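Local coordinates for Non-structural protein 3 (Porcine deltacoronavirus, PDB 6LN0) that is a multidomain viral protein that joins a macro domain to a papain-like protease, which probably cleaves the viral polyprotein, at residues V266-N271 with V417-H422. Residues are numbered along the deposited sequence; the frame is centred on the assembly and turned at random.
Sequences VNLFQN and VVATYH
Leu-268 reaches strand 416-423 with CG trans to its backbone N (chi1 -178°), which carries both methyls off helix 260-270. Tyr-421 has a similar first torsion, 172°, which sets its ring beside the backbone carbonyl of Asn-271, just past the helix end. The leucine fork divides between two strand residues. CD2 of Leu-268 meets CB of Ala-419 at 3.8 Å, and CD1 of Leu-268 touches CB of Tyr-421 at 4.0 Å. The leucine thus packs on the stem of the tyrosine. Where the helix gives way to loop, the carbonyl O of Asn-271 stands 3.6 Å from CD2 and 3.7 Å from CE2 of Tyr-421, oblique to the ring. Asn-271 N bonds back to Leu-268 O (2.9 Å), which ties this turn to the helix end. Ile-317 of helix 313-322 and Ile-392 of strand 391-395 also pack on Leu-268. The contact joins helix 260-270 to the mixed sheet that holds strand 416-423, consistent with the packing of the helical thumb on the beta-sheet palm in coronavirus papain-like proteases. The side chains of Leu-268, Ala-419 and Tyr-421 meet through carbon alone, and the one polar atom at the ring is a backbone oxygen. The contact therefore probably rests on shape and burial rather than polar pairing.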
loop_
_atom_site.group_PDB
_atom_site.type_symbol
_atom_site.label_atom_id
_atom_site.label_comp_id
_atom_site.label_asym_id
_atom_site.label_seq_id
_atom_site.Cartn_x
_atom_site.Cartn_y
_atom_site.Cartn_z
ATOM N N VAL A 266 27.650 10.538 -11.668
ATOM C CA VAL A 266 27.341 10.270 -13.074
ATOM C C VAL A 266 28.413 10.803 -14.014
ATOM O O VAL A 266 28.620 10.250 -15.104
ATOM C CB VAL A 266 25.962 10.857 -13.426
ATOM C CG1 VAL A 266 25.565 10.459 -14.846
ATOM C CG2 VAL A 266 24.930 10.372 -12.411
ATOM N N ASN A 267 29.084 11.895 -13.646
ATOM C CA ASN A 267 30.075 12.433 -14.566
ATOM C C ASN A 267 31.373 11.630 -14.537
ATOM O O ASN A 267 31.960 11.379 -15.590
ATOM C CB ASN A 267 30.321 13.907 -14.271
ATOM C CG ASN A 267 29.148 14.764 -14.706
ATOM O OD1 ASN A 267 28.314 14.325 -15.525
ATOM N ND2 ASN A 267 29.050 15.968 -14.148
ATOM N N LEU A 268 31.832 11.214 -13.354
ATOM C CA LEU A 268 32.891 10.210 -13.288
ATOM C C LEU A 268 32.523 8.978 -14.107
ATOM O O LEU A 268 33.320 8.493 -14.918
ATOM C CB LEU A 268 33.155 9.819 -11.836
ATOM C CG LEU A 268 34.267 8.819 -11.581
ATOM C CD1 LEU A 268 35.606 9.365 -12.044
ATOM C CD2 LEU A 268 34.308 8.501 -10.095
ATOM N N PHE A 269 31.301 8.467 -13.917
ATOM C CA PHE A 269 30.916 7.234 -14.592
ATOM C C PHE A 269 30.999 7.401 -16.101
ATOM O O PHE A 269 31.497 6.517 -16.806
ATOM C CB PHE A 269 29.502 6.783 -14.178
ATOM C CG PHE A 269 29.088 5.502 -14.835
ATOM C CD1 PHE A 269 28.463 5.509 -16.071
ATOM C CD2 PHE A 269 29.417 4.287 -14.267
ATOM C CE1 PHE A 269 28.149 4.329 -16.707
ATOM C CE2 PHE A 269 29.105 3.098 -14.902
ATOM C CZ PHE A 269 28.455 3.119 -16.112
ATOM N N GLN A 270 30.527 8.538 -16.612
ATOM C CA GLN A 270 30.587 8.791 -18.044
ATOM C C GLN A 270 32.014 8.751 -18.583
ATOM O O GLN A 270 32.198 8.473 -19.773
ATOM C CB GLN A 270 29.933 10.140 -18.361
ATOM C CG GLN A 270 28.409 10.126 -18.231
ATOM C CD GLN A 270 27.773 11.439 -18.635
ATOM O OE1 GLN A 270 27.460 11.651 -19.808
ATOM N NE2 GLN A 270 27.588 12.339 -17.665
ATOM N N ASN A 271 33.023 9.002 -17.742
ATOM C CA ASN A 271 34.411 8.936 -18.175
ATOM C C ASN A 271 35.059 7.591 -17.898
ATOM O O ASN A 271 36.290 7.506 -17.891
ATOM C CB ASN A 271 35.235 10.055 -17.528
ATOM C CG ASN A 271 35.069 11.376 -18.259
ATOM O OD1 ASN A 271 34.423 12.298 -17.754
ATOM N ND2 ASN A 271 35.603 11.454 -19.475
ATOM N N VAL A 417 40.217 14.522 -2.741
ATOM C CA VAL A 417 39.665 13.692 -3.807
ATOM C C VAL A 417 39.055 12.460 -3.141
ATOM O O VAL A 417 39.598 11.957 -2.142
ATOM C CB VAL A 417 40.741 13.332 -4.854
ATOM C CG1 VAL A 417 41.771 12.422 -4.263
ATOM C CG2 VAL A 417 40.110 12.670 -6.068
ATOM N N VAL A 418 37.882 12.038 -3.617
ATOM C CA VAL A 418 37.156 10.927 -3.000
ATOM C C VAL A 418 36.854 9.784 -3.955
ATOM O O VAL A 418 36.409 8.718 -3.500
ATOM C CB VAL A 418 35.855 11.392 -2.308
ATOM C CG1 VAL A 418 36.202 12.284 -1.140
ATOM C CG2 VAL A 418 34.908 12.080 -3.302
ATOM N N ALA A 419 37.117 9.937 -5.243
ATOM C CA ALA A 419 37.048 8.806 -6.152
ATOM C C ALA A 419 37.896 9.146 -7.366
ATOM O O ALA A 419 37.945 10.308 -7.773
ATOM C CB ALA A 419 35.599 8.503 -6.567
ATOM N N THR A 420 38.547 8.133 -7.938
ATOM C CA THR A 420 39.359 8.277 -9.138
ATOM C C THR A 420 39.105 7.088 -10.047
ATOM O O THR A 420 38.844 5.973 -9.578
ATOM C CB THR A 420 40.869 8.343 -8.824
ATOM O OG1 THR A 420 41.229 7.234 -7.995
ATOM C CG2 THR A 420 41.234 9.642 -8.105
ATOM N N TYR A 421 39.177 7.326 -11.352
ATOM C CA TYR A 421 39.105 6.261 -12.344
ATOM C C TYR A 421 40.470 6.070 -12.992
ATOM O O TYR A 421 41.075 7.031 -13.472
ATOM C CB TYR A 421 38.062 6.557 -13.422
ATOM C CG TYR A 421 38.138 5.560 -14.540
ATOM C CD1 TYR A 421 37.728 4.241 -14.338
ATOM C CD2 TYR A 421 38.667 5.905 -15.780
ATOM C CE1 TYR A 421 37.823 3.290 -15.344
ATOM C CE2 TYR A 421 38.759 4.960 -16.791
ATOM C CZ TYR A 421 38.321 3.650 -16.558
ATOM O OH TYR A 421 38.392 2.695 -17.537
ATOM N N HIS A 422 40.940 4.830 -13.020
ATOM C CA HIS A 422 42.254 4.470 -13.538
ATOM C C HIS A 422 42.059 3.555 -14.743
ATOM O O HIS A 422 41.747 2.373 -14.585
ATOM C CB HIS A 422 43.085 3.785 -12.469
ATOM C CG HIS A 422 43.101 4.499 -11.149
ATOM N ND1 HIS A 422 44.141 5.320 -10.755
ATOM C CD2 HIS A 422 42.225 4.480 -10.114
ATOM C CE1 HIS A 422 43.897 5.786 -9.542
ATOM N NE2 HIS A 422 42.742 5.289 -9.130
#